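D-mannose isomerase (PDB 5X32) catalyses the reversible isomerisation of D-mannose to D-fructose, and with lower efficiency that of D-lyxose to D-xylulose. Local coordinates at residues 120-125 / 134-139; 185-190 / 194-199; 346-349 / 355-358; 348-353 / 369-374. All coordinates share one frame; numbering follows the deposited sequence.

Contact 1 of 4, residues 120-125 / 134-139; sequences LAYSNA and EVWIEV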
loop_
_atom_site.group_PDB
_atom_site.type_symbol
_atom_site.label_atom_id
_atom_site.label_comp_id
_atom_site.label_asym_id
_atom_site.label_seq_id
_atom_site.Cartn_x
_atom_site.Cartn_y
_atom_site.Cartn_z
ATOM N N LEU A 120 9.107 5.095 2.475
ATOM C CA LEU A 120 8.066 4.911 3.484
ATOM C C LEU A 120 8.646 4.362 4.784
ATOM O O LEU A 120 8.386 4.892 5.889
ATOM C CB LEU A 120 6.978 3.973 2.958
ATOM C CG LEU A 120 5.801 3.777 3.910
ATOM C CD1 LEU A 120 4.933 5.026 3.978
ATOM C CD2 LEU A 120 4.996 2.533 3.546
ATOM N N ALA A 121 9.460 3.317 4.643
ATOM C CA ALA A 121 10.115 2.701 5.793
ATOM C C ALA A 121 11.028 3.704 6.512
ATOM O O ALA A 121 11.010 3.780 7.742
ATOM C CB ALA A 121 10.911 1.469 5.371
ATOM N N TYR A 122 11.798 4.497 5.765
ATOM C CA TYR A 122 12.660 5.492 6.425
ATOM C C TYR A 122 11.845 6.553 7.156
ATOM O O TYR A 122 12.242 6.946 8.257
ATOM C CB TYR A 122 13.634 6.160 5.432
ATOM C CG TYR A 122 14.745 5.223 5.000
ATOM C CD1 TYR A 122 15.097 4.145 5.795
ATOM C CD2 TYR A 122 15.399 5.383 3.782
ATOM C CE1 TYR A 122 16.087 3.270 5.413
ATOM C CE2 TYR A 122 16.396 4.509 3.389
ATOM C CZ TYR A 122 16.738 3.451 4.214
ATOM O OH TYR A 122 17.719 2.555 3.852
ATOM N N SER A 123 10.710 6.985 6.582
ATOM C CA SER A 123 9.823 7.908 7.292
ATOM C C SER A 123 9.482 7.317 8.643
ATOM O O SER A 123 9.689 7.945 9.679
ATOM C CB SER A 123 8.521 8.170 6.530
ATOM O OG SER A 123 8.751 8.753 5.266
ATOM N N ASN A 124 9.035 6.069 8.640
ATOM C CA ASN A 124 8.630 5.474 9.903
ATOM C C ASN A 124 9.792 5.358 10.901
ATOM O O ASN A 124 9.623 5.594 12.121
ATOM C CB ASN A 124 7.975 4.124 9.639
ATOM C CG ASN A 124 6.524 4.281 9.238
ATOM O OD1 ASN A 124 5.639 4.319 10.093
ATOM N ND2 ASN A 124 6.274 4.431 7.932
ATOM N N ALA A 125 10.972 5.023 10.379
ATOM C CA ALA A 125 12.183 5.017 11.196
ATOM C C ALA A 125 12.353 6.370 11.875
ATOM O O ALA A 125 12.563 6.449 13.084
ATOM C CB ALA A 125 13.409 4.685 10.357
ATOM N N GLU A 134 16.076 11.088 8.454
ATOM C CA GLU A 134 15.775 12.315 7.731
ATOM C C GLU A 134 16.735 12.462 6.565
ATOM O O GLU A 134 16.335 12.827 5.463
ATOM C CB GLU A 134 15.859 13.524 8.664
ATOM C CG GLU A 134 15.524 14.830 7.981
ATOM C CD GLU A 134 14.978 15.861 8.945
ATOM O OE1 GLU A 134 15.203 15.691 10.166
ATOM O OE2 GLU A 134 14.280 16.803 8.493
ATOM N N VAL A 135 17.988 12.087 6.816
ATOM C CA VAL A 135 19.026 12.061 5.789
ATOM C C VAL A 135 18.804 10.921 4.799
ATOM O O VAL A 135 18.898 11.132 3.586
ATOM C CB VAL A 135 20.451 11.926 6.400
ATOM C CG1 VAL A 135 21.480 11.653 5.312
ATOM C CG2 VAL A 135 20.827 13.171 7.204
ATOM N N TRP A 136 18.489 9.727 5.311
ATOM C CA TRP A 136 18.235 8.568 4.454
ATOM C C TRP A 136 17.121 8.869 3.452
ATOM O O TRP A 136 17.251 8.598 2.251
ATOM C CB TRP A 136 17.850 7.367 5.296
ATOM C CG TRP A 136 18.910 6.930 6.220
ATOM C CD1 TRP A 136 20.238 7.202 6.120
ATOM C CD2 TRP A 136 18.747 6.134 7.405
ATOM N NE1 TRP A 136 20.916 6.618 7.160
ATOM C CE2 TRP A 136 20.028 5.960 7.965
ATOM C CE3 TRP A 136 17.645 5.549 8.039
ATOM C CZ2 TRP A 136 20.240 5.229 9.131
ATOM C CZ3 TRP A 136 17.857 4.825 9.204
ATOM C CH2 TRP A 136 19.146 4.673 9.737
ATOM N N ILE A 137 16.049 9.480 3.947
ATOM C CA ILE A 137 14.927 9.841 3.097
ATOM C C ILE A 137 15.473 10.722 1.998
ATOM O O ILE A 137 15.291 10.473 0.778
ATOM C CB ILE A 137 13.840 10.609 3.880
ATOM C CG1 ILE A 137 13.188 9.720 4.937
ATOM C CG2 ILE A 137 12.814 11.191 2.927
ATOM C CD1 ILE A 137 12.289 10.472 5.868
ATOM N N GLU A 138 16.254 11.691 2.464
ATOM C CA GLU A 138 16.808 12.720 1.601
ATOM C C GLU A 138 17.718 12.059 0.569
ATOM O O GLU A 138 17.697 12.446 -0.604
ATOM C CB GLU A 138 17.529 13.772 2.449
ATOM C CG GLU A 138 18.515 14.666 1.743
ATOM C CD GLU A 138 19.256 15.573 2.732
ATOM O OE1 GLU A 138 18.676 15.961 3.777
ATOM O OE2 GLU A 138 20.447 15.856 2.482
ATOM N N VAL A 139 18.469 11.037 0.989
ATOM C CA VAL A 139 19.362 10.364 0.052
ATOM C C VAL A 139 18.534 9.656 -1.007
ATOM O O VAL A 139 18.771 9.808 -2.210
ATOM C CB VAL A 139 20.269 9.304 0.714
ATOM C CG1 VAL A 139 21.067 8.550 -0.371
ATOM C CG2 VAL A 139 21.188 9.922 1.758
#
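Trp136 CB sits over one face of the Tyr122 ring and makes a CH-pi contact, 3.8 Å from the centroid of that ring. The CB atom is displaced toward the rim of the ring, and its nearest ring atom is Tyr122 CD2 at 3.5 Å. The indole then turns its edge toward the same tyrosine in an edge-to-face pair, with the planes at 51°. Trp136 CE3 lies 3.7 Å from Tyr122 CD1. Ile137 meets the base of the tyrosine, with its CG1 3.6 Å from Tyr122 CB. The isoleucine chain runs on so that Ile137 CD1 comes within 3.8 Å of Ser123 CA. The two segments run antiparallel on helices 112-127 and 133-147, their own axes 8.7 Å apart. The helices form a hairpin of the (alpha/alpha)6 barrel common to this epimerase family. Tyr122 CG is anti to the carbonyl carbon (chi1 -73°), which directs the ring at helix 133-147 and under Trp136 CB. Further out, Tyr122 OH is hydrogen-bonded to Tyr96 OH. Arg86, on helix 72-89, makes a cation-pi contact with Trp136. Replacing Tyr122 with alanine is likely to open a gap beneath Trp136 CB, take the ring partner from the indole edge and leave Tyr96 OH without this mate. Ser123 OG turns back to Ile119 O, and Asn124 ND2 likewise bonds to Leu120 O. Asn124 OD1 takes a hydrogen bond from Gln64 NE2.

Contact 2 of 4, residues 185-190 / 194-199; sequences SAFDAT and KYLDRA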
loop_
_atom_site.group_PDB
_atom_site.type_symbol
_atom_site.label_atom_id
_atom_site.label_comp_id
_atom_site.label_asym_id
_atom_site.label_seq_id
_atom_site.Cartn_x
_atom_site.Cartn_y
_atom_site.Cartn_z
ATOM N N SER A 185 4.089 10.510 3.654
ATOM C CA SER A 185 4.636 10.020 4.918
ATOM C C SER A 185 5.910 10.798 5.270
ATOM O O SER A 185 6.175 11.135 6.441
ATOM C CB SER A 185 4.933 8.525 4.829
ATOM O OG SER A 185 5.393 8.011 6.069
ATOM N N ALA A 186 6.684 11.100 4.232
ATOM C CA ALA A 186 7.935 11.818 4.391
ATOM C C ALA A 186 7.654 13.245 4.842
ATOM O O ALA A 186 8.323 13.762 5.729
ATOM C CB ALA A 186 8.726 11.812 3.088
ATOM N N PHE A 187 6.679 13.889 4.217
ATOM C CA PHE A 187 6.294 15.229 4.639
ATOM C C PHE A 187 5.810 15.266 6.088
ATOM O O PHE A 187 6.101 16.203 6.808
ATOM C CB PHE A 187 5.230 15.821 3.722
ATOM C CG PHE A 187 4.677 17.119 4.223
ATOM C CD1 PHE A 187 5.460 18.261 4.210
ATOM C CD2 PHE A 187 3.387 17.207 4.710
ATOM C CE1 PHE A 187 4.963 19.469 4.673
ATOM C CE2 PHE A 187 2.886 18.417 5.169
ATOM C CZ PHE A 187 3.675 19.545 5.151
ATOM N N ASP A 188 5.029 14.282 6.509
ATOM C CA ASP A 188 4.592 14.270 7.902
ATOM C C ASP A 188 5.780 14.101 8.852
ATOM O O ASP A 188 5.858 14.748 9.902
ATOM C CB ASP A 188 3.582 13.148 8.157
ATOM C CG ASP A 188 2.207 13.424 7.569
ATOM O OD1 ASP A 188 1.934 14.547 7.071
ATOM O OD2 ASP A 188 1.378 12.493 7.635
ATOM N N ALA A 189 6.712 13.235 8.466
ATOM C CA ALA A 189 7.834 12.916 9.323
ATOM C C ALA A 189 8.866 14.036 9.398
ATOM O O ALA A 189 9.544 14.194 10.426
ATOM C CB ALA A 189 8.499 11.627 8.851
ATOM N N THR A 190 8.997 14.802 8.314
ATOM C CA THR A 190 10.091 15.764 8.187
ATOM C C THR A 190 9.613 17.193 8.044
ATOM O O THR A 190 10.367 18.129 8.287
ATOM C CB THR A 190 10.981 15.475 6.952
ATOM O OG1 THR A 190 10.223 15.661 5.744
ATOM C CG2 THR A 190 11.563 14.074 7.006
ATOM N N LYS A 194 9.065 20.066 0.209
ATOM C CA LYS A 194 9.534 19.545 -1.070
ATOM C C LYS A 194 8.734 18.287 -1.414
ATOM O O LYS A 194 8.231 18.088 -2.539
ATOM C CB LYS A 194 11.033 19.230 -0.959
ATOM C CG LYS A 194 11.730 18.638 -2.172
ATOM C CD LYS A 194 13.143 18.237 -1.753
ATOM C CE LYS A 194 14.211 18.856 -2.634
ATOM N NZ LYS A 194 15.560 18.730 -2.006
ATOM N N TYR A 195 8.652 17.428 -0.412
ATOM C CA TYR A 195 8.022 16.144 -0.548
ATOM C C TYR A 195 6.527 16.259 -0.796
ATOM O O TYR A 195 5.991 15.615 -1.702
ATOM C CB TYR A 195 8.293 15.331 0.704
ATOM C CG TYR A 195 9.757 15.066 0.964
ATOM C CD1 TYR A 195 10.622 14.756 -0.080
ATOM C CD2 TYR A 195 10.273 15.109 2.256
ATOM C CE1 TYR A 195 11.953 14.494 0.156
ATOM C CE2 TYR A 195 11.601 14.847 2.499
ATOM C CZ TYR A 195 12.439 14.538 1.448
ATOM O OH TYR A 195 13.769 14.264 1.688
ATOM N N LEU A 196 5.863 17.099 -0.010
ATOM C CA LEU A 196 4.437 17.326 -0.191
ATOM C C LEU A 196 4.186 17.874 -1.585
ATOM O O LEU A 196 3.194 17.505 -2.226
ATOM C CB LEU A 196 3.883 18.262 0.885
ATOM C CG LEU A 196 2.396 18.602 0.778
ATOM C CD1 LEU A 196 1.554 17.345 0.690
ATOM C CD2 LEU A 196 1.960 19.424 1.981
ATOM N N ASP A 197 5.086 18.725 -2.077
ATOM C CA ASP A 197 4.881 19.289 -3.409
ATOM C C ASP A 197 5.000 18.206 -4.488
ATOM O O ASP A 197 4.218 18.169 -5.462
ATOM C CB ASP A 197 5.872 20.419 -3.670
ATOM C CG ASP A 197 5.558 21.668 -2.855
ATOM O OD1 ASP A 197 4.415 21.784 -2.352
ATOM O OD2 ASP A 197 6.467 22.516 -2.682
ATOM N N ARG A 198 5.924 17.276 -4.288
ATOM C CA ARG A 198 6.059 16.190 -5.254
ATOM C C ARG A 198 4.822 15.254 -5.177
ATOM O O ARG A 198 4.295 14.803 -6.207
ATOM C CB ARG A 198 7.369 15.429 -5.020
ATOM C CG ARG A 198 7.615 14.293 -5.979
ATOM C CD ARG A 198 7.508 14.718 -7.425
ATOM N NE ARG A 198 8.421 15.804 -7.777
ATOM C CZ ARG A 198 9.660 15.616 -8.227
ATOM N NH1 ARG A 198 10.148 14.391 -8.363
ATOM N NH2 ARG A 198 10.426 16.649 -8.524
ATOM N N ALA A 199 4.350 14.982 -3.961
ATOM C CA ALA A 199 3.177 14.142 -3.797
ATOM C C ALA A 199 2.010 14.756 -4.534
ATOM O O ALA A 199 1.316 14.065 -5.282
ATOM C CB ALA A 199 2.830 13.956 -2.328
#
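Phe187 and Leu196 make the CH-pi part of this contact. Leu196 CD2 stands over one face of the phenylalanine ring, 3.7 Å from its centroid and toward the rim. Leu196 CB reaches the root of the same ring, 3.6 Å from Phe187 CG. In both residues CG is anti to the backbone N (chi1 172° in Phe187), and the two side chains meet obliquely. Apolar packing continues at Tyr195, whose CD2 lies 3.7 Å from Ala186 CB. The CA atoms of Phe187 and Tyr195 are 5.5 Å apart, the closest across the pair. A polar atom completes the group. Thr190 OG1 comes to the edge of the Tyr195 ring, in its plane, 3.5 Å from CD2. Thr190 OG1 donates to Ala186 O at 2.7 Å, from above the carbonyl plane. Ala186 O thus accepts from both OG1 and N of Thr190, at the last turn of helix 173-190. OG1 is further hydrogen-bonded to Asn192 N, in the short connection to the next helix. Segments 185-190 and 194-199, on helices 173-190 and 193-212, run antiparallel with their axes 8.2 Å apart, as a hairpin of the helical barrel. On the neighbouring helix 133-147, Ile137 touches both Thr190 and Tyr195, and Tyr141 meets the Tyr195 ring edge-to-face.

Contact 3 of 4, residues 346-349 / 355-358; sequences NHMI and AWYR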
loop_
_atom_site.group_PDB
_atom_site.type_symbol
_atom_site.label_atom_id
_atom_site.label_comp_id
_atom_site.label_asym_id
_atom_site.label_seq_id
_atom_site.Cartn_x
_atom_site.Cartn_y
_atom_site.Cartn_z
ATOM N N ASN A 346 -16.754 -11.414 7.615
ATOM C CA ASN A 346 -17.342 -12.711 7.286
ATOM C C ASN A 346 -16.492 -13.589 6.348
ATOM O O ASN A 346 -16.778 -14.771 6.204
ATOM C CB ASN A 346 -18.743 -12.522 6.658
ATOM C CG ASN A 346 -19.738 -11.934 7.634
ATOM O OD1 ASN A 346 -19.638 -12.155 8.831
ATOM N ND2 ASN A 346 -20.698 -11.188 7.132
ATOM N N HIS A 347 -15.495 -13.031 5.665
ATOM C CA HIS A 347 -14.772 -13.844 4.676
ATOM C C HIS A 347 -13.237 -13.656 4.547
ATOM O O HIS A 347 -12.542 -14.565 4.078
ATOM C CB HIS A 347 -15.407 -13.609 3.304
ATOM C CG HIS A 347 -16.862 -13.946 3.265
ATOM N ND1 HIS A 347 -17.322 -15.242 3.180
ATOM C CD2 HIS A 347 -17.960 -13.158 3.337
ATOM C CE1 HIS A 347 -18.642 -15.235 3.184
ATOM N NE2 HIS A 347 -19.052 -13.983 3.283
ATOM N N MET A 348 -12.711 -12.490 4.925
ATOM C CA MET A 348 -11.312 -12.189 4.675
ATOM C C MET A 348 -10.467 -12.394 5.908
ATOM O O MET A 348 -9.257 -12.626 5.818
ATOM C CB MET A 348 -11.125 -10.745 4.189
ATOM C CG MET A 348 -11.864 -10.376 2.918
ATOM S SD MET A 348 -11.432 -11.426 1.530
ATOM C CE MET A 348 -9.856 -10.808 1.054
ATOM N N ILE A 349 -11.088 -12.251 7.066
ATOM C CA ILE A 349 -10.327 -12.200 8.300
ATOM C C ILE A 349 -10.292 -13.526 9.050
ATOM O O ILE A 349 -11.326 -14.028 9.468
ATOM C CB ILE A 349 -10.899 -11.108 9.183
ATOM C CG1 ILE A 349 -10.658 -9.763 8.494
ATOM C CG2 ILE A 349 -10.275 -11.137 10.544
ATOM C CD1 ILE A 349 -11.351 -8.600 9.131
ATOM N N ALA A 355 -5.133 -11.814 11.362
ATOM C CA ALA A 355 -4.710 -11.244 10.073
ATOM C C ALA A 355 -5.623 -11.702 8.938
ATOM O O ALA A 355 -6.394 -12.639 9.092
ATOM C CB ALA A 355 -3.246 -11.587 9.755
ATOM N N TRP A 356 -5.471 -11.078 7.778
ATOM C CA TRP A 356 -6.390 -11.279 6.669
ATOM C C TRP A 356 -5.995 -12.405 5.727
ATOM O O TRP A 356 -4.831 -12.600 5.448
ATOM C CB TRP A 356 -6.503 -9.992 5.851
ATOM C CG TRP A 356 -7.320 -8.883 6.459
ATOM C CD1 TRP A 356 -7.201 -8.365 7.713
ATOM C CD2 TRP A 356 -8.329 -8.109 5.802
ATOM N NE1 TRP A 356 -8.091 -7.331 7.888
ATOM C CE2 TRP A 356 -8.796 -7.155 6.729
ATOM C CE3 TRP A 356 -8.890 -8.131 4.520
ATOM C CZ2 TRP A 356 -9.808 -6.230 6.413
ATOM C CZ3 TRP A 356 -9.890 -7.202 4.209
ATOM C CH2 TRP A 356 -10.331 -6.272 5.151
ATOM N N TYR A 357 -6.978 -13.148 5.240
ATOM C CA TYR A 357 -6.740 -14.035 4.119
ATOM C C TYR A 357 -6.357 -13.160 2.942
ATOM O O TYR A 357 -6.794 -12.009 2.846
ATOM C CB TYR A 357 -7.978 -14.866 3.791
ATOM C CG TYR A 357 -8.394 -15.816 4.886
ATOM C CD1 TYR A 357 -7.453 -16.555 5.613
ATOM C CD2 TYR A 357 -9.732 -15.940 5.230
ATOM C CE1 TYR A 357 -7.849 -17.417 6.624
ATOM C CE2 TYR A 357 -10.129 -16.787 6.223
ATOM C CZ TYR A 357 -9.195 -17.519 6.921
ATOM O OH TYR A 357 -9.662 -18.333 7.905
ATOM N N ARG A 358 -5.538 -13.682 2.046
ATOM C CA ARG A 358 -5.061 -12.856 0.953
ATOM C C ARG A 358 -6.089 -12.776 -0.173
ATOM O O ARG A 358 -6.329 -11.707 -0.744
ATOM C CB ARG A 358 -3.741 -13.406 0.415
ATOM C CG ARG A 358 -3.139 -12.570 -0.672
ATOM C CD ARG A 358 -1.934 -13.236 -1.276
ATOM N NE ARG A 358 -1.787 -12.768 -2.644
ATOM C CZ ARG A 358 -2.189 -13.436 -3.725
ATOM N NH1 ARG A 358 -2.729 -14.640 -3.614
ATOM N NH2 ARG A 358 -2.030 -12.899 -4.929
#
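Trp356 lays its indole against Met348 and Ile349, and its side chain can be followed outward. Trp356 CB lies 3.8 Å from Met348 O, beside the backbone. CG, placed anti to the carbonyl carbon (chi1 -75°), brings one face of the ring system under Ile349 CG1. Ile349 CG1 stands 3.6 Å from the centroid of the five-membered ring, 11° off its normal, in a CH-pi contact. At NE1 the isoleucine is still close, through both CG1 and CD1. On the six-membered ring, Trp356 CE3 is 3.5 Å from Met348 CB, and CZ3 lies next to both CB and CG of that methionine. Trp356 CZ2 meets Ile349 CD1 at 3.9 Å. With a serine in place of Trp356, Ile349 CG1 would probably lose the ring face it lies over, and a gap would open beside Met348 CB. The backbones are joined by a single bridge between Ile349 and Trp356, with Tyr357 N donating to Met348 O; the modelled length of that bond is doubtful at this resolution. The Tyr357 ring lies beside the same backbone, and His347 O is at its edge, in plane, 3.3 Å from CD2. Beyond the two segments, Phe311, Gln314 and Phe318 of helix 311-328 touch the indole, and the His15 ring meets it at a steep angle. Trp356 O accepts from Lys376 NZ. The arrangement closes a turn between helix 331-347 and strand 359-360. It lies near the probable active site of the (alpha/alpha)6 barrel, with the Trp356 side chain about 8 Å from that of His380, probably a proton donor or acceptor.

Contact 4 of 4, residues 348-353 / 369-374; sequences MIDHTF and NNKSPA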
loop_
_atom_site.group_PDB
_atom_site.type_symbol
_atom_site.label_atom_id
_atom_site.label_comp_id
_atom_site.label_asym_id
_atom_site.label_seq_id
_atom_site.Cartn_x
_atom_site.Cartn_y
_atom_site.Cartn_z
ATOM N N MET A 348 -12.711 -12.490 4.925
ATOM C CA MET A 348 -11.312 -12.189 4.675
ATOM C C MET A 348 -10.467 -12.394 5.908
ATOM O O MET A 348 -9.257 -12.626 5.818
ATOM C CB MET A 348 -11.125 -10.745 4.189
ATOM C CG MET A 348 -11.864 -10.376 2.918
ATOM S SD MET A 348 -11.432 -11.426 1.530
ATOM C CE MET A 348 -9.856 -10.808 1.054
ATOM N N ILE A 349 -11.088 -12.251 7.066
ATOM C CA ILE A 349 -10.327 -12.200 8.300
ATOM C C ILE A 349 -10.292 -13.526 9.050
ATOM O O ILE A 349 -11.326 -14.028 9.468
ATOM C CB ILE A 349 -10.899 -11.108 9.183
ATOM C CG1 ILE A 349 -10.658 -9.763 8.494
ATOM C CG2 ILE A 349 -10.275 -11.137 10.544
ATOM C CD1 ILE A 349 -11.351 -8.600 9.131
ATOM N N ASP A 350 -9.095 -14.081 9.243
ATOM C CA ASP A 350 -8.950 -15.356 9.965
ATOM C C ASP A 350 -9.127 -15.095 11.457
ATOM O O ASP A 350 -8.254 -14.513 12.109
ATOM C CB ASP A 350 -7.584 -16.002 9.689
ATOM C CG ASP A 350 -7.435 -17.398 10.313
ATOM O OD1 ASP A 350 -8.133 -17.707 11.298
ATOM O OD2 ASP A 350 -6.617 -18.200 9.810
ATOM N N HIS A 351 -10.266 -15.545 11.977
ATOM C CA HIS A 351 -10.665 -15.292 13.358
ATOM C C HIS A 351 -10.015 -16.236 14.344
ATOM O O HIS A 351 -10.085 -16.008 15.548
ATOM C CB HIS A 351 -12.187 -15.371 13.492
ATOM C CG HIS A 351 -12.895 -14.283 12.758
ATOM N ND1 HIS A 351 -12.851 -12.967 13.166
ATOM C CD2 HIS A 351 -13.617 -14.301 11.614
ATOM C CE1 HIS A 351 -13.539 -12.226 12.317
ATOM N NE2 HIS A 351 -14.018 -13.011 11.368
ATOM N N THR A 352 -9.411 -17.305 13.834
ATOM C CA THR A 352 -8.635 -18.204 14.683
ATOM C C THR A 352 -7.226 -17.671 14.923
ATOM O O THR A 352 -6.841 -17.428 16.065
ATOM C CB THR A 352 -8.520 -19.624 14.087
ATOM O OG1 THR A 352 -9.820 -20.208 14.004
ATOM C CG2 THR A 352 -7.670 -20.501 14.975
ATOM N N PHE A 353 -6.491 -17.434 13.838
ATOM C CA PHE A 353 -5.056 -17.152 13.925
ATOM C C PHE A 353 -4.736 -15.669 13.768
ATOM O O PHE A 353 -3.648 -15.226 14.100
ATOM C CB PHE A 353 -4.308 -17.959 12.864
ATOM C CG PHE A 353 -4.557 -19.443 12.954
ATOM C CD1 PHE A 353 -3.952 -20.209 13.935
ATOM C CD2 PHE A 353 -5.427 -20.069 12.062
ATOM C CE1 PHE A 353 -4.194 -21.588 14.018
ATOM C CE2 PHE A 353 -5.678 -21.440 12.134
ATOM C CZ PHE A 353 -5.055 -22.203 13.118
ATOM N N ASN A 369 -3.809 -22.200 1.604
ATOM C CA ASN A 369 -3.569 -21.777 2.978
ATOM C C ASN A 369 -2.334 -20.883 3.136
ATOM O O ASN A 369 -1.693 -20.851 4.199
ATOM C CB ASN A 369 -3.465 -23.004 3.886
ATOM C CG ASN A 369 -2.277 -23.885 3.548
ATOM O OD1 ASN A 369 -1.807 -23.911 2.404
ATOM N ND2 ASN A 369 -1.779 -24.614 4.545
ATOM N N ASN A 370 -2.000 -20.160 2.070
ATOM C CA ASN A 370 -0.961 -19.145 2.142
ATOM C C ASN A 370 -1.469 -17.767 2.559
ATOM O O ASN A 370 -1.689 -16.904 1.718
ATOM C CB ASN A 370 -0.223 -19.054 0.806
ATOM C CG ASN A 370 0.664 -20.266 0.558
ATOM O OD1 ASN A 370 1.007 -20.980 1.492
ATOM N ND2 ASN A 370 1.075 -20.472 -0.684
ATOM N N LYS A 371 -1.621 -17.565 3.867
ATOM C CA LYS A 371 -2.056 -16.282 4.428
ATOM C C LYS A 371 -1.241 -15.085 3.891
ATOM O O LYS A 371 -1.816 -14.139 3.358
ATOM C CB LYS A 371 -1.965 -16.345 5.967
ATOM C CG LYS A 371 -2.490 -15.130 6.758
ATOM C CD LYS A 371 -3.956 -15.267 7.147
ATOM C CE LYS A 371 -4.255 -16.531 7.953
ATOM N NZ LYS A 371 -3.944 -16.487 9.422
ATOM N N SER A 372 0.091 -15.141 4.011
ATOM C CA SER A 372 0.939 -14.024 3.608
ATOM C C SER A 372 2.255 -14.420 2.937
ATOM O O SER A 372 3.284 -14.504 3.593
ATOM C CB SER A 372 1.261 -13.154 4.813
ATOM O OG SER A 372 0.085 -12.704 5.438
ATOM N N PRO A 373 2.243 -14.590 1.611
ATOM C CA PRO A 373 3.491 -14.786 0.860
ATOM C C PRO A 373 4.282 -13.477 0.838
ATOM O O PRO A 373 3.806 -12.503 1.419
ATOM C CB PRO A 373 3.001 -15.185 -0.532
ATOM C CG PRO A 373 1.646 -14.567 -0.632
ATOM C CD PRO A 373 1.056 -14.559 0.738
ATOM N N ALA A 374 5.477 -13.448 0.256
ATOM C CA ALA A 374 6.245 -12.198 0.221
ATOM C C ALA A 374 5.414 -11.120 -0.436
ATOM O O ALA A 374 4.711 -11.379 -1.413
ATOM C CB ALA A 374 7.565 -12.362 -0.518
#
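An Asx turn at Asp350 holds the carboxylate that Lys371 meets in a salt bridge between two loops. One loop follows helix 331-347. The other leads from strand 359-360 to helix 379-390. Asp350 OD1 accepts from Thr352 N at 2.9 Å, the Asx turn, and from Phe353 N at 3.0 Å, which extends it to an Asx motif. Thr352 N comes nearly in line with the C-O bond, while Phe353 N arrives from above the carboxylate plane. These two bonds fix the rotation of the carboxylate and leave OD2 for the lysine. Lys371 NZ lies 3.2 Å from Asp350 OD2, and the hydrogen bond within this salt bridge is weak. The lysine starts with CG anti to its backbone N (chi1 -175°), then bends at each later torsion to bring CE and NZ across the aspartate. Lys371 CE is 3.4 Å from Asp350 OD2. The ammonium also donates to Asp40 O, its strongest partner, and to Gly354 O, so it ties three pieces of loop together. The negative charge nearby would be expected to help keep this buried lysine protonated. Lys371 and Ser372 together oppose Phe38 in a classic beta bulge. Phe353 touches the lysine through CB alone, with Phe353 CB 3.8 Å from Lys371 NZ, and its ring leads away. That ring has Asp350 OD2 at the edge, in plane, and Thr352 CG2 over the centre of one face.

Overall arrangement
The four contacts follow the chain in two groups. Contacts 1 and 2 come first, one after the other, with centres 11 Å apart. They are successive antiparallel helix pairs, 112-127 with 133-147 and 173-190 with 193-212, and they touch through Ser123 and Ser185 and through Ile137 and Tyr195. Contacts 3 and 4 both begin at the end of helix 331-347, share Met348 and Ile349, and have centres 6 Å apart. Contact 3 lies about 31 Å from contact 1 and 32 Å from contact 2 between centres, on the opposite side of the chain's centre. One group thus packs the helical wall of the barrel. The other orders loops, with contact 3 near the probable catalytic His380.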